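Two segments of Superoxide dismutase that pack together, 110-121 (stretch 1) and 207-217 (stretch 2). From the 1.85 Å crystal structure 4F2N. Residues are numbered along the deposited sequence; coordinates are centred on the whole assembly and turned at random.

Stretch 1 (110-121) FFWKCLSPGGKP
Stretch 2, residues 207-217: DYLKELWQIVD

The two stretches of this superoxide dismutase are joined by two isolated β-bridges of opposite sense: neighbouring residues Val216 and Asp217 are bridged antiparallel with Leu115 (CA–CA 4.6 Å) and parallel with Lys120 (CA–CA 4.7 Å), by a loop that turns back between the two bridges. The reversal is a type II turn, Ser116 to Gly119, closed by Gly119 N to Ser116 O at 2.8 Å, with Pro117 (phi/psi −51/123) and Gly118 (74/6) at its corners.

Each stretch arrives as a helix that begins earlier in the chain, including Phe111 and Tyr208; a 3-10 segment at 213–214 follows in the second. Beyond them Leu115 (−124/151) and Ser116 (−158/141) are extended, facing Ile215 (−120/15), Val216 (−77/129; chi1 t) and Asp217 (−81/92). Asp217 N donates to Cys114 O (2.7 Å) and Ser116 N to Ile215 O (2.9 Å), flanked by CA–H···O contacts from Val216 CA to Cys114 O (3.3 Å) and Leu115 CA to Ile215 O (3.2 Å). After the turn, Lys120 N (−129/140) donates to Val216 O (3.1 Å).

Gly119 (64/180) lies 3.8 Å from Ile215, CA to CA. A CB here would stand 2.8 Å from Gln214 O, a clash, and its positive phi also favours glycine.

Among the side chains, Leu115 (m, t) places CD2 4.0 Å from both Leu212 CD1 (t, p) and Ile215 CD1 (p, t), burying branched apolar chains together. Phe111 (t), earlier in its helix, brings CZ to 3.5 Å from Tyr208 OH (chi1 154°, t), the hydroxyl lying oblique to the Phe111 ring; that hydroxyl is hydrogen-bonded elsewhere.

Asp217 (t) has the largest covered area in the contact, of 568 Å² buried overall. Its side chain caps the following helix, while a water donates to Lys113 O (2.6 Å) and Asp217 OD2 (2.9 Å). Lys120 (m, t, t, m) passes CD 3.2 Å from Asp217 OD1 before its end leads away.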

ATOM      1  N   PHE B 110     -16.925  -0.943   7.628  1.00 17.23           N
ATOM      2  CA  PHE B 110     -17.705   0.144   7.058  1.00 17.48           C
ATOM      3  C   PHE B 110     -17.849  -0.077   5.561  1.00 17.72           C
ATOM      4  O   PHE B 110     -18.949   0.043   5.010  1.00 18.65           O
ATOM      5  CB  PHE B 110     -17.043   1.513   7.358  1.00 17.00           C
ATOM      6  CG  PHE B 110     -17.910   2.668   6.942  1.00 17.46           C
ATOM      7  CD1 PHE B 110     -19.038   3.010   7.691  1.00 18.14           C
ATOM      8  CD2 PHE B 110     -17.609   3.405   5.808  1.00 17.33           C
ATOM      9  CE1 PHE B 110     -19.849   4.081   7.317  1.00 18.90           C
ATOM     10  CE2 PHE B 110     -18.424   4.471   5.420  1.00 18.19           C
ATOM     11  CZ  PHE B 110     -19.540   4.812   6.168  1.00 18.78           C
ATOM     12  N   PHE B 111     -16.737  -0.454   4.914  1.00 17.20           N
ATOM     13  CA  PHE B 111     -16.722  -0.817   3.494  1.00 17.27           C
ATOM     14  C   PHE B 111     -17.758  -1.885   3.135  1.00 18.28           C
ATOM     15  O   PHE B 111     -18.468  -1.726   2.129  1.00 18.59           O
ATOM     16  CB  PHE B 111     -15.313  -1.307   3.118  1.00 16.64           C
ATOM     17  CG  PHE B 111     -15.051  -1.420   1.647  1.00 16.59           C
ATOM     18  CD1 PHE B 111     -15.430  -0.409   0.752  1.00 16.81           C
ATOM     19  CD2 PHE B 111     -14.361  -2.523   1.153  1.00 16.55           C
ATOM     20  CE1 PHE B 111     -15.145  -0.521  -0.610  1.00 17.20           C
ATOM     21  CE2 PHE B 111     -14.061  -2.633  -0.222  1.00 16.86           C
ATOM     22  CZ  PHE B 111     -14.447  -1.629  -1.091  1.00 16.96           C
ATOM     23  N   TRP B 112     -17.842  -2.965   3.912  1.00 18.48           N
ATOM     24  CA  TRP B 112     -18.835  -4.007   3.600  1.00 20.06           C
ATOM     25  C   TRP B 112     -20.246  -3.498   3.675  1.00 21.11           C
ATOM     26  O   TRP B 112     -21.090  -3.911   2.880  1.00 21.99           O
ATOM     27  CB  TRP B 112     -18.686  -5.231   4.505  1.00 20.03           C
ATOM     28  CG  TRP B 112     -17.289  -5.800   4.531  1.00 19.74           C
ATOM     29  CD1 TRP B 112     -16.558  -6.187   5.657  1.00 19.81           C
ATOM     30  CD2 TRP B 112     -16.404  -6.057   3.388  1.00 19.55           C
ATOM     31  NE1 TRP B 112     -15.311  -6.652   5.297  1.00 19.57           N
ATOM     32  CE2 TRP B 112     -15.156  -6.599   3.944  1.00 19.16           C
ATOM     33  CE3 TRP B 112     -16.510  -5.886   2.014  1.00 19.69           C
ATOM     34  CZ2 TRP B 112     -14.084  -6.961   3.140  1.00 19.17           C
ATOM     35  CZ3 TRP B 112     -15.419  -6.248   1.209  1.00 19.52           C
ATOM     36  CH2 TRP B 112     -14.233  -6.777   1.755  1.00 19.16           C
ATOM     37  N   LYS B 113     -20.519  -2.610   4.625  1.00 21.43           N
ATOM     38  CA  LYS B 113     -21.863  -2.001   4.751  1.00 22.84           C
ATOM     39  C   LYS B 113     -22.214  -1.103   3.562  1.00 22.67           C
ATOM     40  O   LYS B 113     -23.411  -0.919   3.258  1.00 23.32           O
ATOM     41  CB  LYS B 113     -21.978  -1.194   6.053  1.00 23.68           C
ATOM     42  CG  LYS B 113     -21.853  -2.019   7.318  1.00 26.03           C
ATOM     43  CD  LYS B 113     -23.013  -2.960   7.507  1.00 28.80           C
ATOM     44  CE  LYS B 113     -24.147  -2.287   8.261  1.00 31.11           C
ATOM     45  NZ  LYS B 113     -25.224  -3.304   8.457  1.00 34.14           N
ATOM     46  N   CYS B 114     -21.188  -0.564   2.890  1.00 21.66           N
ATOM     47  CA  CYS B 114     -21.373   0.273   1.706  1.00 21.41           C
ATOM     48  C   CYS B 114     -21.669  -0.504   0.430  1.00 21.72           C
ATOM     49  O   CYS B 114     -21.896   0.121  -0.604  1.00 21.27           O
ATOM     50  CB  CYS B 114     -20.118   1.085   1.432  1.00 20.98           C
ATOM     51  SG  CYS B 114     -19.911   2.316   2.710  1.00 21.25           S
ATOM     52  N   LEU B 115     -21.584  -1.835   0.495  1.00 21.82           N
ATOM     53  CA  LEU B 115     -21.682  -2.663  -0.708  1.00 22.69           C
ATOM     54  C   LEU B 115     -22.781  -3.706  -0.629  1.00 24.33           C
ATOM     55  O   LEU B 115     -23.114  -4.213   0.459  1.00 24.52           O
ATOM     56  CB  LEU B 115     -20.351  -3.372  -1.030  1.00 21.85           C
ATOM     57  CG  LEU B 115     -19.074  -2.517  -0.977  1.00 21.09           C
ATOM     58  CD1 LEU B 115     -17.814  -3.383  -1.092  1.00 20.31           C
ATOM     59  CD2 LEU B 115     -19.150  -1.502  -2.120  1.00 20.80           C
ATOM     60  N   SER B 116     -23.301  -4.039  -1.807  1.00 25.50           N
ATOM     61  CA  SER B 116     -24.344  -5.052  -1.968  1.00 27.07           C
ATOM     62  C   SER B 116     -24.347  -5.599  -3.409  1.00 28.11           C
ATOM     63  O   SER B 116     -24.189  -4.832  -4.359  1.00 27.83           O
ATOM     64  CB  SER B 116     -25.721  -4.430  -1.652  1.00 28.45           C
ATOM     65  OG  SER B 116     -26.683  -5.453  -1.451  1.00 30.32           O
ATOM     66  N   PRO B 117     -24.568  -6.919  -3.589  1.00 29.56           N
ATOM     67  CA  PRO B 117     -24.678  -7.444  -4.968  1.00 30.70           C
ATOM     68  C   PRO B 117     -25.670  -6.641  -5.795  1.00 31.41           C
ATOM     69  O   PRO B 117     -26.811  -6.474  -5.382  1.00 32.13           O
ATOM     70  CB  PRO B 117     -25.162  -8.885  -4.755  1.00 31.86           C
ATOM     71  CG  PRO B 117     -24.582  -9.256  -3.415  1.00 31.68           C
ATOM     72  CD  PRO B 117     -24.710  -7.993  -2.588  1.00 30.64           C
ATOM     73  N   GLY B 118     -25.212  -6.102  -6.925  1.00 31.59           N
ATOM     74  CA  GLY B 118     -26.061  -5.296  -7.808  1.00 31.89           C
ATOM     75  C   GLY B 118     -26.395  -3.905  -7.304  1.00 30.97           C
ATOM     76  O   GLY B 118     -27.172  -3.186  -7.925  1.00 31.23           O
ATOM     77  N   GLY B 119     -25.796  -3.515  -6.181  1.00 29.94           N
ATOM     78  CA  GLY B 119     -26.051  -2.220  -5.536  1.00 29.40           C
ATOM     79  C   GLY B 119     -27.482  -2.023  -5.026  1.00 30.95           C
ATOM     80  O   GLY B 119     -28.320  -2.920  -5.139  1.00 31.14           O
ATOM     81  N   LYS B 120     -27.747  -0.862  -4.431  1.00 30.28           N
ATOM     82  CA  LYS B 120     -29.120  -0.403  -4.186  1.00 31.20           C
ATOM     83  C   LYS B 120     -29.222   1.032  -4.726  1.00 31.15           C
ATOM     84  O   LYS B 120     -28.287   1.821  -4.540  1.00 29.60           O
ATOM     85  CB  LYS B 120     -29.463  -0.444  -2.693  1.00 31.47           C
ATOM     86  CG  LYS B 120     -29.242  -1.797  -2.038  1.00 32.71           C
ATOM     87  CD  LYS B 120     -29.961  -1.932  -0.711  1.00 34.17           C
ATOM     88  CE  LYS B 120     -29.804  -3.343  -0.147  1.00 35.96           C
ATOM     89  NZ  LYS B 120     -30.535  -4.341  -0.977  1.00 38.97           N
ATOM     90  N   PRO B 121     -30.347   1.390  -5.379  1.00 32.39           N
ATOM     91  CA  PRO B 121     -30.457   2.739  -5.973  1.00 32.26           C
ATOM     92  C   PRO B 121     -30.390   3.843  -4.932  1.00 31.40           C
ATOM     93  O   PRO B 121     -30.778   3.641  -3.786  1.00 31.92           O
ATOM     94  CB  PRO B 121     -31.837   2.721  -6.665  1.00 33.87           C
ATOM     95  CG  PRO B 121     -32.169   1.277  -6.820  1.00 35.35           C
ATOM     96  CD  PRO B 121     -31.538   0.565  -5.664  1.00 34.17           C
ATOM     97  N   ASP B 207     -10.236   1.647 -13.357  1.00 23.60           N
ATOM     98  CA  ASP B 207     -11.386   0.841 -13.788  1.00 24.76           C
ATOM     99  C   ASP B 207     -12.166   0.282 -12.595  1.00 23.76           C
ATOM    100  O   ASP B 207     -13.390   0.231 -12.621  1.00 23.88           O
ATOM    101  CB  ASP B 207     -10.893  -0.307 -14.637  1.00 25.93           C
ATOM    102  CG  ASP B 207     -10.352   0.154 -15.969  1.00 28.21           C
ATOM    103  OD1 ASP B 207     -10.578   1.333 -16.345  1.00 28.29           O
ATOM    104  OD2 ASP B 207      -9.727  -0.672 -16.664  1.00 29.48           O
ATOM    105  N   TYR B 208     -11.444  -0.177 -11.575  1.00 22.18           N
ATOM    106  CA  TYR B 208     -12.074  -0.656 -10.343  1.00 21.54           C
ATOM    107  C   TYR B 208     -12.999   0.411  -9.735  1.00 21.54           C
ATOM    108  O   TYR B 208     -14.168   0.143  -9.476  1.00 21.65           O
ATOM    109  CB  TYR B 208     -10.984  -1.082  -9.341  1.00 20.68           C
ATOM    110  CG  TYR B 208     -11.350  -1.032  -7.854  1.00 19.65           C
ATOM    111  CD1 TYR B 208     -12.341  -1.892  -7.308  1.00 20.15           C
ATOM    112  CD2 TYR B 208     -10.662  -0.179  -6.989  1.00 19.36           C
ATOM    113  CE1 TYR B 208     -12.656  -1.852  -5.941  1.00 19.54           C
ATOM    114  CE2 TYR B 208     -10.952  -0.141  -5.633  1.00 18.56           C
ATOM    115  CZ  TYR B 208     -11.924  -0.987  -5.102  1.00 18.99           C
ATOM    116  OH  TYR B 208     -12.207  -0.961  -3.735  1.00 18.10           O
ATOM    117  N   LEU B 209     -12.464   1.618  -9.533  1.00 20.72           N
ATOM    118  CA  LEU B 209     -13.236   2.723  -8.989  1.00 20.82           C
ATOM    119  C   LEU B 209     -14.445   3.125  -9.842  1.00 22.11           C
ATOM    120  O   LEU B 209     -15.525   3.414  -9.291  1.00 22.03           O
ATOM    121  CB  LEU B 209     -12.327   3.936  -8.715  1.00 19.80           C
ATOM    122  CG  LEU B 209     -11.344   3.693  -7.577  1.00 19.27           C
ATOM    123  CD1 LEU B 209     -10.254   4.752  -7.628  1.00 18.74           C
ATOM    124  CD2 LEU B 209     -12.034   3.713  -6.223  1.00 19.34           C
ATOM    125  N   LYS B 210     -14.283   3.108 -11.170  1.00 23.06           N
ATOM    126  CA  LYS B 210     -15.406   3.399 -12.056  1.00 24.46           C
ATOM    127  C   LYS B 210     -16.477   2.296 -11.935  1.00 25.56           C
ATOM    128  O   LYS B 210     -17.681   2.583 -11.943  1.00 26.18           O
ATOM    129  CB  LYS B 210     -14.937   3.550 -13.519  1.00 25.11           C
ATOM    130  N   GLU B 211     -16.058   1.037 -11.825  1.00 25.77           N
ATOM    131  CA  GLU B 211     -17.046  -0.044 -11.804  1.00 26.73           C
ATOM    132  C   GLU B 211     -17.694  -0.194 -10.427  1.00 25.66           C
ATOM    133  O   GLU B 211     -18.822  -0.657 -10.324  1.00 26.25           O
ATOM    134  CB  GLU B 211     -16.436  -1.359 -12.313  1.00 29.24           C
ATOM    135  CG  GLU B 211     -16.059  -1.285 -13.792  1.00 32.04           C
ATOM    136  CD  GLU B 211     -15.548  -2.594 -14.378  1.00 36.66           C
ATOM    137  OE1 GLU B 211     -15.838  -3.675 -13.808  1.00 39.25           O
ATOM    138  OE2 GLU B 211     -14.855  -2.544 -15.436  1.00 39.15           O
ATOM    139  N   LEU B 212     -16.985   0.232  -9.379  1.00 23.65           N
ATOM    140  CA  LEU B 212     -17.440   0.074  -7.998  1.00 22.72           C
ATOM    141  C   LEU B 212     -18.847   0.626  -7.751  1.00 22.79           C
ATOM    142  O   LEU B 212     -19.594   0.075  -6.937  1.00 22.11           O
ATOM    143  CB  LEU B 212     -16.448   0.744  -7.032  1.00 21.20           C
ATOM    144  CG  LEU B 212     -16.633   0.468  -5.532  1.00 20.96           C
ATOM    145  CD1 LEU B 212     -16.557  -1.009  -5.151  1.00 20.54           C
ATOM    146  CD2 LEU B 212     -15.591   1.258  -4.744  1.00 20.35           C
ATOM    147  N   TRP B 213     -19.212   1.689  -8.477  1.00 22.85           N
ATOM    148  CA  TRP B 213     -20.521   2.311  -8.290  1.00 23.42           C
ATOM    149  C   TRP B 213     -21.649   1.326  -8.467  1.00 24.04           C
ATOM    150  O   TRP B 213     -22.683   1.474  -7.839  1.00 24.20           O
ATOM    151  CB  TRP B 213     -20.720   3.507  -9.233  1.00 23.87           C
ATOM    152  CG  TRP B 213     -19.668   4.578  -9.086  1.00 23.11           C
ATOM    153  CD1 TRP B 213     -18.795   5.056 -10.060  1.00 23.44           C
ATOM    154  CD2 TRP B 213     -19.339   5.340  -7.867  1.00 22.35           C
ATOM    155  NE1 TRP B 213     -17.963   6.033  -9.535  1.00 22.64           N
ATOM    156  CE2 TRP B 213     -18.263   6.267  -8.240  1.00 22.27           C
ATOM    157  CE3 TRP B 213     -19.841   5.372  -6.567  1.00 22.09           C
ATOM    158  CZ2 TRP B 213     -17.689   7.150  -7.315  1.00 21.42           C
ATOM    159  CZ3 TRP B 213     -19.255   6.277  -5.643  1.00 21.36           C
ATOM    160  CH2 TRP B 213     -18.214   7.143  -6.021  1.00 21.20           C
ATOM    161  N   GLN B 214     -21.450   0.321  -9.327  1.00 25.27           N
ATOM    162  CA  GLN B 214     -22.485  -0.686  -9.603  1.00 26.51           C
ATOM    163  C   GLN B 214     -22.833  -1.541  -8.397  1.00 25.73           C
ATOM    164  O   GLN B 214     -23.868  -2.186  -8.390  1.00 25.57           O
ATOM    165  CB  GLN B 214     -22.090  -1.584 -10.784  1.00 28.90           C
ATOM    166  CG  GLN B 214     -21.792  -0.803 -12.049  1.00 31.10           C
ATOM    167  CD  GLN B 214     -21.198  -1.680 -13.125  1.00 33.87           C
ATOM    168  OE1 GLN B 214     -21.636  -2.804 -13.315  1.00 35.24           O
ATOM    169  NE2 GLN B 214     -20.190  -1.171 -13.832  1.00 35.28           N
ATOM    170  N   ILE B 215     -21.982  -1.551  -7.370  1.00 23.74           N
ATOM    171  CA  ILE B 215     -22.293  -2.356  -6.184  1.00 23.66           C
ATOM    172  C   ILE B 215     -22.416  -1.527  -4.889  1.00 22.75           C
ATOM    173  O   ILE B 215     -22.458  -2.098  -3.799  1.00 22.48           O
ATOM    174  CB  ILE B 215     -21.295  -3.524  -5.946  1.00 23.27           C
ATOM    175  CG1 ILE B 215     -19.840  -3.006  -5.816  1.00 22.38           C
ATOM    176  CG2 ILE B 215     -21.434  -4.607  -7.008  1.00 24.54           C
ATOM    177  CD1 ILE B 215     -18.900  -4.042  -5.227  1.00 22.39           C
ATOM    178  N   VAL B 216     -22.549  -0.213  -5.012  1.00 22.14           N
ATOM    179  CA  VAL B 216     -22.697   0.618  -3.786  1.00 22.37           C
ATOM    180  C   VAL B 216     -24.120   0.504  -3.240  1.00 23.49           C
ATOM    181  O   VAL B 216     -25.103   0.638  -3.988  1.00 23.99           O
ATOM    182  CB  VAL B 216     -22.330   2.087  -4.023  1.00 21.80           C
ATOM    183  CG1 VAL B 216     -22.607   2.906  -2.752  1.00 21.77           C
ATOM    184  CG2 VAL B 216     -20.866   2.184  -4.425  1.00 21.46           C
ATOM    185  N   ASP B 217     -24.218   0.212  -1.943  1.00 23.66           N
ATOM    186  CA  ASP B 217     -25.488   0.213  -1.256  1.00 24.45           C
ATOM    187  C   ASP B 217     -25.840   1.647  -0.886  1.00 23.98           C
ATOM    188  O   ASP B 217     -25.456   2.147   0.189  1.00 23.09           O
ATOM    189  CB  ASP B 217     -25.433  -0.691  -0.003  1.00 24.91           C
ATOM    190  CG  ASP B 217     -26.779  -0.787   0.717  1.00 26.04           C
ATOM    191  OD1 ASP B 217     -27.686   0.015   0.423  1.00 26.69           O
ATOM    192  OD2 ASP B 217     -26.930  -1.661   1.589  1.00 26.57           O
TER
HETATM  193  O   HOH W   1     -25.510  -2.244   3.994  1.00 31.48           O